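Local structure of BH0493 protein (Bacillus halodurans C-125, 2QEE) at residues F230-E235 and E287-E292. The protein binds zinc and is a putative amidohydrolase, so it probably carries out metal-dependent hydrolysis or a related reaction. Residues are numbered along the deposited sequence; the frame is centred on the assembly and turned at random. Where two conformers were deposited one is given.
Sequences FSFPEE and EHLLRE
The imidazole of H288 is covered on both faces: CD of P233 sits 3.4 Å from the centre of the H288 ring and almost exactly on its normal, a CH-pi contact, while CG of E292, one helical turn on, lies over the centre of the opposite face. The phenyl ring of F232 is engaged differently. CD2 of L289 rests over one face, 3.5 Å from CE1 of F232 and displaced toward the rim, a second CH-pi contact, and CD2 of H288 meets the ring edge in its plane, 3.6 Å from CD1 of F232. The two aromatic planes are inclined at 58°, an oblique pair with centroids 5.7 Å apart. The bond from CA to CB of H288 points toward the loop, and chi1 of 178° sets CG anti to the backbone N; a cis peptide joins F232 to P233. F230 adds a looser apolar touch, its CZ 4.3 Å from CD1 of L289. Replacing H288 by an alanine would probably leave CD and CG of P233 without the ring they pack on and open a gap beside the edge of F232. Beside this contact, R291 NH1 makes a 2.8 Å salt bridge to the anti lone pair of E287 OE2, and R291 NE a second, 3.0 Å long, to E292 OE2, which probably helps keep CG of E292 over the imidazole. E287 also pairs with K264 of the second subunit, placing the helix at a subunit interface. I242 and R243 of helix 237-253 also touch F232, and L247 touches L289. The charges of E287, R291 and E292 are thus paired beside the contact, well away from the zinc site, and loop and helix are held together by ring faces and apolar fit, more by shape than by charge.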
ATOM      1  N   PHE C 230       4.236  20.399   2.993  1.00 16.99           N
ATOM      2  CA  PHE C 230       4.335  21.307   1.845  1.00 16.52           C
ATOM      3  C   PHE C 230       2.989  21.743   1.325  1.00 16.06           C
ATOM      4  O   PHE C 230       2.143  20.909   0.974  1.00 17.04           O
ATOM      5  CB  PHE C 230       5.092  20.659   0.673  1.00 16.34           C
ATOM      6  CG  PHE C 230       5.219  21.565  -0.516  1.00 16.66           C
ATOM      7  CD1 PHE C 230       5.907  22.773  -0.408  1.00 20.34           C
ATOM      8  CD2 PHE C 230       4.655  21.206  -1.746  1.00 20.16           C
ATOM      9  CE1 PHE C 230       6.016  23.630  -1.526  1.00 21.42           C
ATOM     10  CE2 PHE C 230       4.805  22.077  -2.857  1.00 17.43           C
ATOM     11  CZ  PHE C 230       5.458  23.264  -2.719  1.00 19.84           C
ATOM     12  N   SER C 231       2.821  23.051   1.204  1.00 16.17           N
ATOM     13  CA  SER C 231       1.599  23.560   0.611  0.50 17.53           C
ATOM     14  C   SER C 231       1.921  24.689  -0.365  1.00 17.55           C
ATOM     15  O   SER C 231       2.952  25.353  -0.252  1.00 19.55           O
ATOM     16  CB  SER C 231       0.610  24.036   1.677  0.50 21.06           C
ATOM     17  OG  SER C 231       0.964  25.323   2.109  0.50 29.18           O
ATOM     18  N   PHE C 232       1.063  24.839  -1.365  1.00 16.16           N
ATOM     19  CA  PHE C 232       1.216  25.929  -2.331  1.00 18.35           C
ATOM     20  C   PHE C 232      -0.127  26.212  -2.967  1.00 19.21           C
ATOM     21  O   PHE C 232      -0.814  25.277  -3.413  1.00 20.64           O
ATOM     22  CB  PHE C 232       2.241  25.589  -3.433  1.00 18.57           C
ATOM     23  CG  PHE C 232       2.551  26.757  -4.306  1.00 13.58           C
ATOM     24  CD1 PHE C 232       1.736  27.075  -5.415  1.00 16.53           C
ATOM     25  CD2 PHE C 232       3.603  27.602  -3.966  1.00 15.71           C
ATOM     26  CE1 PHE C 232       2.008  28.234  -6.204  1.00 21.08           C
ATOM     27  CE2 PHE C 232       3.901  28.777  -4.780  1.00 18.09           C
ATOM     28  CZ  PHE C 232       3.090  29.070  -5.890  1.00 20.13           C
ATOM     29  N   PRO C 233      -0.506  27.514  -3.083  1.00 18.55           N
ATOM     30  CA  PRO C 233       0.152  28.759  -2.640  1.00 19.46           C
ATOM     31  C   PRO C 233       0.337  28.767  -1.123  1.00 20.14           C
ATOM     32  O   PRO C 233      -0.367  28.061  -0.391  1.00 20.48           O
ATOM     33  CB  PRO C 233      -0.832  29.868  -3.034  1.00 19.64           C
ATOM     34  CG  PRO C 233      -1.780  29.250  -4.037  1.00 21.78           C
ATOM     35  CD  PRO C 233      -1.759  27.749  -3.810  1.00 19.56           C
ATOM     36  N   GLU C 234       1.281  29.576  -0.662  1.00 18.48           N
ATOM     37  CA  GLU C 234       1.413  29.740   0.769  1.00 18.82           C
ATOM     38  C   GLU C 234       1.997  31.145   0.995  1.00 19.40           C
ATOM     39  O   GLU C 234       2.924  31.577   0.287  1.00 19.33           O
ATOM     40  CB  GLU C 234       2.389  28.690   1.268  1.00 18.84           C
ATOM     41  CG  GLU C 234       2.655  28.732   2.777  1.00 21.79           C
ATOM     42  CD  GLU C 234       3.564  27.604   3.193  1.00 18.41           C
ATOM     43  OE1 GLU C 234       4.798  27.639   2.929  1.00 19.80           O
ATOM     44  OE2 GLU C 234       3.012  26.664   3.804  1.00 24.16           O
ATOM     45  N   GLU C 235       1.461  31.827   2.007  1.00 20.97           N
ATOM     46  CA  GLU C 235       2.085  33.054   2.484  1.00 22.23           C
ATOM     47  C   GLU C 235       3.241  32.737   3.434  1.00 21.77           C
ATOM     48  O   GLU C 235       3.053  32.590   4.655  1.00 23.01           O
ATOM     49  CB  GLU C 235       1.023  33.954   3.141  1.00 24.32           C
ATOM     50  CG  GLU C 235       0.073  34.633   2.083  1.00 29.07           C
ATOM     51  CD  GLU C 235       0.837  35.431   1.009  1.00 32.30           C
ATOM     52  OE1 GLU C 235       1.781  36.195   1.338  1.00 31.27           O
ATOM     53  OE2 GLU C 235       0.518  35.262  -0.198  1.00 35.91           O
ATOM     54  N   GLU C 287      -0.810  19.641  -7.362  1.00 13.93           N
ATOM     55  CA  GLU C 287      -1.948  19.818  -8.255  1.00 12.83           C
ATOM     56  C   GLU C 287      -2.102  21.277  -8.700  1.00 13.46           C
ATOM     57  O   GLU C 287      -2.238  21.585  -9.901  1.00 15.43           O
ATOM     58  CB  GLU C 287      -3.223  19.324  -7.535  1.00 15.65           C
ATOM     59  CG  GLU C 287      -4.448  19.376  -8.431  1.00 13.92           C
ATOM     60  CD  GLU C 287      -5.735  19.346  -7.632  1.00 23.05           C
ATOM     61  OE1 GLU C 287      -5.798  18.582  -6.642  1.00 18.56           O
ATOM     62  OE2 GLU C 287      -6.697  20.046  -8.006  1.00 20.32           O
ATOM     63  N   HIS C 288      -2.086  22.171  -7.726  1.00 15.18           N
ATOM     64  CA  HIS C 288      -2.207  23.602  -8.028  1.00 16.29           C
ATOM     65  C   HIS C 288      -1.087  24.104  -8.954  1.00 17.08           C
ATOM     66  O   HIS C 288      -1.335  24.786  -9.975  1.00 16.71           O
ATOM     67  CB  HIS C 288      -2.224  24.390  -6.701  1.00 19.19           C
ATOM     68  CG  HIS C 288      -2.295  25.864  -6.907  1.00 20.39           C
ATOM     69  ND1 HIS C 288      -3.471  26.578  -6.773  1.00 24.78           N
ATOM     70  CD2 HIS C 288      -1.353  26.752  -7.319  1.00 20.65           C
ATOM     71  CE1 HIS C 288      -3.241  27.844  -7.083  1.00 22.72           C
ATOM     72  NE2 HIS C 288      -1.962  27.984  -7.378  1.00 21.21           N
ATOM     73  N   LEU C 289       0.146  23.747  -8.621  1.00 15.75           N
ATOM     74  CA  LEU C 289       1.304  24.147  -9.409  1.00 16.52           C
ATOM     75  C   LEU C 289       1.128  23.670 -10.845  1.00 17.45           C
ATOM     76  O   LEU C 289       1.289  24.452 -11.770  1.00 16.47           O
ATOM     77  CB  LEU C 289       2.581  23.599  -8.780  1.00 16.93           C
ATOM     78  CG  LEU C 289       3.115  24.407  -7.567  1.00 17.06           C
ATOM     79  CD1 LEU C 289       4.213  23.647  -6.810  1.00 17.12           C
ATOM     80  CD2 LEU C 289       3.663  25.786  -8.061  1.00 16.74           C
ATOM     81  N   LEU C 290       0.767  22.403 -11.030  1.00 18.65           N
ATOM     82  CA  LEU C 290       0.644  21.881 -12.388  1.00 18.09           C
ATOM     83  C   LEU C 290      -0.460  22.541 -13.222  1.00 18.20           C
ATOM     84  O   LEU C 290      -0.292  22.809 -14.432  1.00 18.86           O
ATOM     85  CB  LEU C 290       0.375  20.387 -12.322  1.00 17.42           C
ATOM     86  CG  LEU C 290       1.577  19.600 -11.793  1.00 12.65           C
ATOM     87  CD1 LEU C 290       1.043  18.185 -11.442  1.00 13.78           C
ATOM     88  CD2 LEU C 290       2.734  19.468 -12.892  1.00 16.21           C
ATOM     89  N   ARG C 291      -1.606  22.759 -12.584  1.00 16.79           N
ATOM     90  CA  ARG C 291      -2.740  23.355 -13.257  1.00 18.78           C
ATOM     91  C   ARG C 291      -2.498  24.826 -13.582  1.00 20.05           C
ATOM     92  O   ARG C 291      -2.754  25.271 -14.709  1.00 19.01           O
ATOM     93  CB  ARG C 291      -3.987  23.223 -12.399  1.00 18.40           C
ATOM     94  CG  ARG C 291      -5.234  23.954 -12.967  1.00 18.37           C
ATOM     95  CD  ARG C 291      -6.468  23.641 -12.179  1.00 18.47           C
ATOM     96  NE  ARG C 291      -6.278  23.940 -10.760  1.00 22.77           N
ATOM     97  CZ  ARG C 291      -6.217  22.982  -9.828  1.00 24.97           C
ATOM     98  NH1 ARG C 291      -6.404  21.712 -10.198  1.00 25.56           N
ATOM     99  NH2 ARG C 291      -5.986  23.292  -8.542  1.00 23.48           N
ATOM    100  N   GLU C 292      -2.036  25.554 -12.573  1.00 19.42           N
ATOM    101  CA  GLU C 292      -1.900  27.011 -12.645  1.00 20.72           C
ATOM    102  C   GLU C 292      -0.650  27.522 -13.357  1.00 21.40           C
ATOM    103  O   GLU C 292      -0.616  28.721 -13.719  1.00 20.75           O
ATOM    104  CB  GLU C 292      -2.002  27.654 -11.240  1.00 19.04           C
ATOM    105  CG  GLU C 292      -3.233  27.246 -10.467  1.00 19.19           C
ATOM    106  CD  GLU C 292      -4.561  27.575 -11.155  1.00 25.28           C
ATOM    107  OE1 GLU C 292      -4.611  28.506 -11.983  1.00 28.47           O
ATOM    108  OE2 GLU C 292      -5.573  26.886 -10.883  1.00 29.68           O
TER